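Local structure of phosphoribosylglycinamide synthetase (Anaerococcus prevotii, 4DIM) at residues 125-139 with 181-193. The protein probably binds ATP and a metal ion and acts as a ligase of the ATP-grasp type. Residues are numbered along the deposited sequence; the frame is centred on the assembly and turned at random.
Sequences ARHFVVRNENELKNA and KRDYCIVEEFIEG
Asp-183 meets Arg-131 through charge alone: its OD2 lies 3.3 Å from Arg-131 NE but off the guanidinium plane, an attraction without a directed hydrogen bond. Tyr-184 lays its CB against Arg-131 CG, while its hydroxyl leads elsewhere, to a hydrogen bond with Tyr-111. Cys-185, its compact, weakly polar side chain buried between Val-130 and Phe-173, gives its N to Val-130 O (3.2 Å) and packs its CB on Val-130 CG1. On the other face of the strand, Ile-186 runs alongside Val-129, CG1 to CG1 at 3.7 Å. Val-187 and Phe-128 exchange two backbone hydrogen bonds as a hydrogen-bonded antiparallel pair. Here 127-128 edges a four-stranded antiparallel sheet, with 186-189 between it and 147-150, in what is probably the small, ATP-covering subdomain of the ATP-grasp fold. The branched Val-187 fits beneath helix 133-141: CB touches Leu-136 CD1 at 3.7 Å, and CG1, held between backbone N and carbonyl carbon (chi1 63°), reaches Ala-139 CB. Glu-188, extended, offers its methylene CG to His-127 CB. Glu-189 N bonds Arg-126 O; its OE2 takes Arg-126 N (2.8 Å), and OE1, also accepting from Lys-144 N, takes Arg-126 NH2 (3.1 Å), a salt bridge from above the carboxylate plane. With an alanine here, the Arg-126 guanidinium is likely to lose this countercharge and turn more freely, both backbone N-H groups losing these acceptors. Small Ala-125 lets branched Ile-191 approach, CB to CG1 3.7 Å.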
loop_
_atom_site.group_PDB
_atom_site.type_symbol
_atom_site.label_atom_id
_atom_site.label_comp_id
_atom_site.label_asym_id
_atom_site.label_seq_id
_atom_site.Cartn_x
_atom_site.Cartn_y
_atom_site.Cartn_z
ATOM N N ALA A 125 -11.851 -11.869 7.957
ATOM C CA ALA A 125 -12.297 -11.882 9.367
ATOM C C ALA A 125 -13.725 -11.325 9.423
ATOM O O ALA A 125 -13.932 -10.130 9.236
ATOM C CB ALA A 125 -11.376 -11.030 10.241
ATOM N N ARG A 126 -14.707 -12.190 9.612
ATOM C CA ARG A 126 -16.108 -11.788 9.599
ATOM C C ARG A 126 -16.446 -11.005 10.856
ATOM O O ARG A 126 -15.807 -11.212 11.892
ATOM C CB ARG A 126 -17.000 -13.038 9.485
ATOM C CG ARG A 126 -16.782 -13.850 8.179
ATOM C CD ARG A 126 -17.535 -15.182 8.155
ATOM N NE ARG A 126 -17.079 -16.081 9.220
ATOM C CZ ARG A 126 -17.642 -17.241 9.546
ATOM N NH1 ARG A 126 -18.699 -17.692 8.871
ATOM N NH2 ARG A 126 -17.150 -17.965 10.545
ATOM N N HIS A 127 -17.436 -10.098 10.767
ATOM C CA HIS A 127 -17.821 -9.291 11.928
ATOM C C HIS A 127 -19.298 -9.048 12.034
ATOM O O HIS A 127 -20.036 -8.979 11.042
ATOM C CB HIS A 127 -17.106 -7.925 11.939
ATOM C CG HIS A 127 -17.624 -6.917 10.951
ATOM N ND1 HIS A 127 -18.647 -6.046 11.261
ATOM C CD2 HIS A 127 -17.202 -6.655 9.701
ATOM C CE1 HIS A 127 -18.813 -5.283 10.191
ATOM N NE2 HIS A 127 -17.953 -5.605 9.232
ATOM N N PHE A 128 -19.699 -8.808 13.273
ATOM C CA PHE A 128 -21.080 -8.500 13.594
ATOM C C PHE A 128 -21.166 -7.231 14.446
ATOM O O PHE A 128 -20.406 -7.060 15.407
ATOM C CB PHE A 128 -21.724 -9.708 14.293
ATOM C CG PHE A 128 -22.128 -10.763 13.295
ATOM C CD1 PHE A 128 -23.230 -10.572 12.469
ATOM C CD2 PHE A 128 -21.332 -11.873 13.080
ATOM C CE1 PHE A 128 -23.584 -11.523 11.513
ATOM C CE2 PHE A 128 -21.681 -12.830 12.116
ATOM C CZ PHE A 128 -22.816 -12.656 11.349
ATOM N N VAL A 129 -22.114 -6.353 14.067
ATOM C CA VAL A 129 -22.388 -5.064 14.740
ATOM C C VAL A 129 -23.487 -5.297 15.824
ATOM O O VAL A 129 -24.655 -4.983 15.625
ATOM C CB VAL A 129 -22.745 -3.902 13.748
ATOM C CG1 VAL A 129 -21.488 -3.207 13.224
ATOM C CG2 VAL A 129 -23.607 -4.376 12.571
ATOM N N VAL A 130 -23.076 -5.908 16.946
ATOM C CA VAL A 130 -23.905 -6.256 18.110
ATOM C C VAL A 130 -24.416 -4.981 18.874
ATOM O O VAL A 130 -23.718 -3.974 18.932
ATOM C CB VAL A 130 -23.096 -7.208 19.063
ATOM C CG1 VAL A 130 -21.724 -6.651 19.431
ATOM C CG2 VAL A 130 -23.859 -7.549 20.329
ATOM N N ARG A 131 -25.632 -5.043 19.458
ATOM C CA ARG A 131 -26.226 -3.949 20.277
ATOM C C ARG A 131 -26.638 -4.428 21.715
ATOM O O ARG A 131 -26.959 -3.572 22.531
ATOM C CB ARG A 131 -27.434 -3.280 19.560
ATOM C CG ARG A 131 -26.983 -2.139 18.643
ATOM C CD ARG A 131 -27.987 -1.685 17.597
ATOM N NE ARG A 131 -27.393 -0.694 16.689
ATOM C CZ ARG A 131 -28.036 -0.056 15.711
ATOM N NH1 ARG A 131 -29.327 -0.288 15.489
ATOM N NH2 ARG A 131 -27.393 0.822 14.948
ATOM N N ASN A 132 -26.561 -5.752 22.034
ATOM C CA ASN A 132 -26.921 -6.321 23.355
ATOM C C ASN A 132 -26.301 -7.724 23.595
ATOM O O ASN A 132 -25.934 -8.399 22.632
ATOM C CB ASN A 132 -28.465 -6.430 23.498
ATOM C CG ASN A 132 -29.142 -7.004 22.272
ATOM O OD1 ASN A 132 -29.001 -8.189 21.981
ATOM N ND2 ASN A 132 -29.841 -6.176 21.486
ATOM N N GLU A 133 -26.272 -8.187 24.868
ATOM C CA GLU A 133 -25.718 -9.505 25.265
ATOM C C GLU A 133 -26.324 -10.700 24.469
ATOM O O GLU A 133 -25.645 -11.710 24.261
ATOM C CB GLU A 133 -25.924 -9.754 26.779
ATOM C CG GLU A 133 -25.043 -8.893 27.682
ATOM C CD GLU A 133 -24.151 -9.619 28.678
ATOM O OE1 GLU A 133 -23.336 -8.933 29.342
ATOM O OE2 GLU A 133 -24.274 -10.860 28.812
ATOM N N ASN A 134 -27.585 -10.571 24.033
ATOM C CA ASN A 134 -28.285 -11.592 23.251
ATOM C C ASN A 134 -27.802 -11.588 21.808
ATOM O O ASN A 134 -27.602 -12.656 21.236
ATOM C CB ASN A 134 -29.801 -11.362 23.301
ATOM C CG ASN A 134 -30.363 -11.458 24.703
ATOM O OD1 ASN A 134 -30.532 -10.448 25.423
ATOM N ND2 ASN A 134 -30.661 -12.678 25.116
ATOM N N GLU A 135 -27.611 -10.391 21.217
ATOM C CA GLU A 135 -27.087 -10.265 19.849
ATOM C C GLU A 135 -25.597 -10.770 19.772
ATOM O O GLU A 135 -25.181 -11.229 18.711
ATOM C CB GLU A 135 -27.202 -8.815 19.321
ATOM C CG GLU A 135 -28.534 -8.407 18.702
ATOM C CD GLU A 135 -28.584 -6.938 18.294
ATOM O OE1 GLU A 135 -27.633 -6.468 17.618
ATOM O OE2 GLU A 135 -29.567 -6.253 18.669
ATOM N N LEU A 136 -24.825 -10.707 20.905
ATOM C CA LEU A 136 -23.427 -11.157 20.989
ATOM C C LEU A 136 -23.343 -12.653 20.726
ATOM O O LEU A 136 -22.607 -13.087 19.841
ATOM C CB LEU A 136 -22.807 -10.831 22.381
ATOM C CG LEU A 136 -21.267 -11.034 22.539
ATOM C CD1 LEU A 136 -20.484 -10.273 21.474
ATOM C CD2 LEU A 136 -20.760 -10.607 23.930
ATOM N N LYS A 137 -24.135 -13.436 21.465
ATOM C CA LYS A 137 -24.189 -14.898 21.339
ATOM C C LYS A 137 -24.789 -15.305 19.968
ATOM O O LYS A 137 -24.330 -16.285 19.367
ATOM C CB LYS A 137 -24.991 -15.490 22.499
ATOM C CG LYS A 137 -24.341 -15.260 23.871
ATOM C CD LYS A 137 -25.367 -15.066 25.001
ATOM C CE LYS A 137 -24.720 -14.600 26.289
ATOM N NZ LYS A 137 -25.724 -14.259 27.340
ATOM N N ASN A 138 -25.788 -14.536 19.456
ATOM C CA ASN A 138 -26.366 -14.776 18.117
ATOM C C ASN A 138 -25.260 -14.627 17.077
ATOM O O ASN A 138 -25.109 -15.483 16.196
ATOM C CB ASN A 138 -27.509 -13.789 17.827
ATOM C CG ASN A 138 -28.003 -13.785 16.394
ATOM O OD1 ASN A 138 -28.032 -14.820 15.707
ATOM N ND2 ASN A 138 -28.436 -12.620 15.916
ATOM N N ALA A 139 -24.477 -13.533 17.208
ATOM C CA ALA A 139 -23.333 -13.246 16.347
ATOM C C ALA A 139 -22.247 -14.332 16.471
ATOM O O ALA A 139 -21.670 -14.673 15.445
ATOM C CB ALA A 139 -22.739 -11.876 16.682
ATOM N N LYS A 181 -19.153 5.951 23.120
ATOM C CA LYS A 181 -20.281 6.892 23.115
ATOM C C LYS A 181 -21.466 6.345 22.313
ATOM O O LYS A 181 -22.579 6.862 22.460
ATOM C CB LYS A 181 -19.863 8.243 22.531
ATOM C CG LYS A 181 -18.964 9.071 23.451
ATOM C CD LYS A 181 -18.240 10.173 22.689
ATOM C CE LYS A 181 -17.044 9.708 21.827
ATOM N NZ LYS A 181 -17.374 9.349 20.409
ATOM N N ARG A 182 -21.237 5.294 21.507
ATOM C CA ARG A 182 -22.232 4.691 20.627
ATOM C C ARG A 182 -23.095 3.709 21.421
ATOM O O ARG A 182 -22.747 3.389 22.555
ATOM C CB ARG A 182 -21.523 3.935 19.449
ATOM C CG ARG A 182 -20.352 4.646 18.759
ATOM C CD ARG A 182 -20.748 5.277 17.438
ATOM N NE ARG A 182 -19.678 6.067 16.815
ATOM C CZ ARG A 182 -19.323 7.305 17.165
ATOM N NH1 ARG A 182 -19.908 7.910 18.194
ATOM N NH2 ARG A 182 -18.343 7.926 16.522
ATOM N N ASP A 183 -24.201 3.200 20.832
ATOM C CA ASP A 183 -24.993 2.139 21.496
ATOM C C ASP A 183 -24.542 0.752 21.015
ATOM O O ASP A 183 -25.150 -0.244 21.408
ATOM C CB ASP A 183 -26.521 2.296 21.292
ATOM C CG ASP A 183 -27.112 1.897 19.933
ATOM O OD1 ASP A 183 -28.354 2.069 19.747
ATOM O OD2 ASP A 183 -26.342 1.424 19.056
ATOM N N TYR A 184 -23.509 0.673 20.157
ATOM C CA TYR A 184 -23.099 -0.605 19.625
ATOM C C TYR A 184 -21.617 -0.812 19.742
ATOM O O TYR A 184 -20.830 0.093 20.009
ATOM C CB TYR A 184 -23.566 -0.749 18.174
ATOM C CG TYR A 184 -22.873 0.170 17.208
ATOM C CD1 TYR A 184 -21.807 -0.279 16.430
ATOM C CD2 TYR A 184 -23.278 1.489 17.061
ATOM C CE1 TYR A 184 -21.124 0.581 15.572
ATOM C CE2 TYR A 184 -22.602 2.363 16.210
ATOM C CZ TYR A 184 -21.530 1.901 15.453
ATOM O OH TYR A 184 -20.873 2.754 14.591
ATOM N N CYS A 185 -21.280 -2.060 19.523
ATOM C CA CYS A 185 -20.009 -2.726 19.616
ATOM C C CYS A 185 -19.744 -3.513 18.327
ATOM O O CYS A 185 -20.665 -3.802 17.553
ATOM C CB CYS A 185 -20.065 -3.677 20.810
ATOM S SG CYS A 185 -18.773 -3.406 22.027
ATOM N N ILE A 186 -18.495 -3.935 18.143
ATOM C CA ILE A 186 -18.159 -4.809 17.047
ATOM C C ILE A 186 -17.495 -6.004 17.680
ATOM O O ILE A 186 -16.583 -5.871 18.502
ATOM C CB ILE A 186 -17.342 -4.145 15.898
ATOM C CG1 ILE A 186 -18.315 -3.296 15.037
ATOM C CG2 ILE A 186 -16.662 -5.189 14.992
ATOM C CD1 ILE A 186 -17.686 -2.360 14.077
ATOM N N VAL A 187 -18.053 -7.165 17.383
ATOM C CA VAL A 187 -17.453 -8.443 17.754
ATOM C C VAL A 187 -16.907 -8.972 16.424
ATOM O O VAL A 187 -17.642 -9.061 15.429
ATOM C CB VAL A 187 -18.368 -9.437 18.531
ATOM C CG1 VAL A 187 -19.584 -9.883 17.708
ATOM C CG2 VAL A 187 -17.560 -10.639 18.990
ATOM N N GLU A 188 -15.603 -9.164 16.360
ATOM C CA GLU A 188 -14.960 -9.597 15.112
ATOM C C GLU A 188 -14.048 -10.766 15.354
ATOM O O GLU A 188 -13.370 -10.819 16.376
ATOM C CB GLU A 188 -14.167 -8.423 14.504
ATOM C CG GLU A 188 -13.568 -8.715 13.151
ATOM C CD GLU A 188 -12.881 -7.542 12.504
ATOM O OE1 GLU A 188 -11.758 -7.203 12.943
ATOM O OE2 GLU A 188 -13.433 -7.006 11.518
ATOM N N GLU A 189 -13.977 -11.673 14.375
ATOM C CA GLU A 189 -13.056 -12.814 14.429
ATOM C C GLU A 189 -11.633 -12.320 14.545
ATOM O O GLU A 189 -11.217 -11.404 13.813
ATOM C CB GLU A 189 -13.158 -13.670 13.162
ATOM C CG GLU A 189 -14.471 -14.402 12.961
ATOM C CD GLU A 189 -14.463 -15.248 11.704
ATOM O OE1 GLU A 189 -14.809 -16.449 11.783
ATOM O OE2 GLU A 189 -14.133 -14.700 10.628
ATOM N N PHE A 190 -10.881 -12.922 15.453
ATOM C CA PHE A 190 -9.484 -12.597 15.637
ATOM C C PHE A 190 -8.682 -13.644 14.878
ATOM O O PHE A 190 -8.732 -14.829 15.224
ATOM C CB PHE A 190 -9.126 -12.537 17.126
ATOM C CG PHE A 190 -7.731 -12.011 17.388
ATOM C CD1 PHE A 190 -7.294 -10.827 16.806
ATOM C CD2 PHE A 190 -6.844 -12.715 18.187
ATOM C CE1 PHE A 190 -5.987 -10.380 16.992
ATOM C CE2 PHE A 190 -5.547 -12.253 18.392
ATOM C CZ PHE A 190 -5.124 -11.089 17.793
ATOM N N ILE A 191 -8.042 -13.224 13.774
ATOM C CA ILE A 191 -7.252 -14.090 12.903
ATOM C C ILE A 191 -5.813 -13.818 13.237
ATOM O O ILE A 191 -5.327 -12.724 13.025
ATOM C CB ILE A 191 -7.569 -13.835 11.403
ATOM C CG1 ILE A 191 -9.084 -13.830 11.113
ATOM C CG2 ILE A 191 -6.862 -14.842 10.519
ATOM C CD1 ILE A 191 -9.781 -15.181 11.272
ATOM N N GLU A 192 -5.142 -14.772 13.814
ATOM C CA GLU A 192 -3.749 -14.602 14.175
ATOM C C GLU A 192 -2.997 -15.614 13.306
ATOM O O GLU A 192 -3.416 -16.765 13.207
ATOM C CB GLU A 192 -3.529 -14.723 15.724
ATOM C CG GLU A 192 -3.903 -16.026 16.419
ATOM C CD GLU A 192 -5.371 -16.351 16.659
ATOM O OE1 GLU A 192 -5.657 -16.885 17.754
ATOM O OE2 GLU A 192 -6.199 -16.212 15.724
ATOM N N GLY A 193 -2.001 -15.142 12.561
ATOM C CA GLY A 193 -1.250 -16.022 11.678
ATOM C C GLY A 193 -0.113 -15.342 10.942
ATOM O O GLY A 193 0.394 -14.324 11.395
#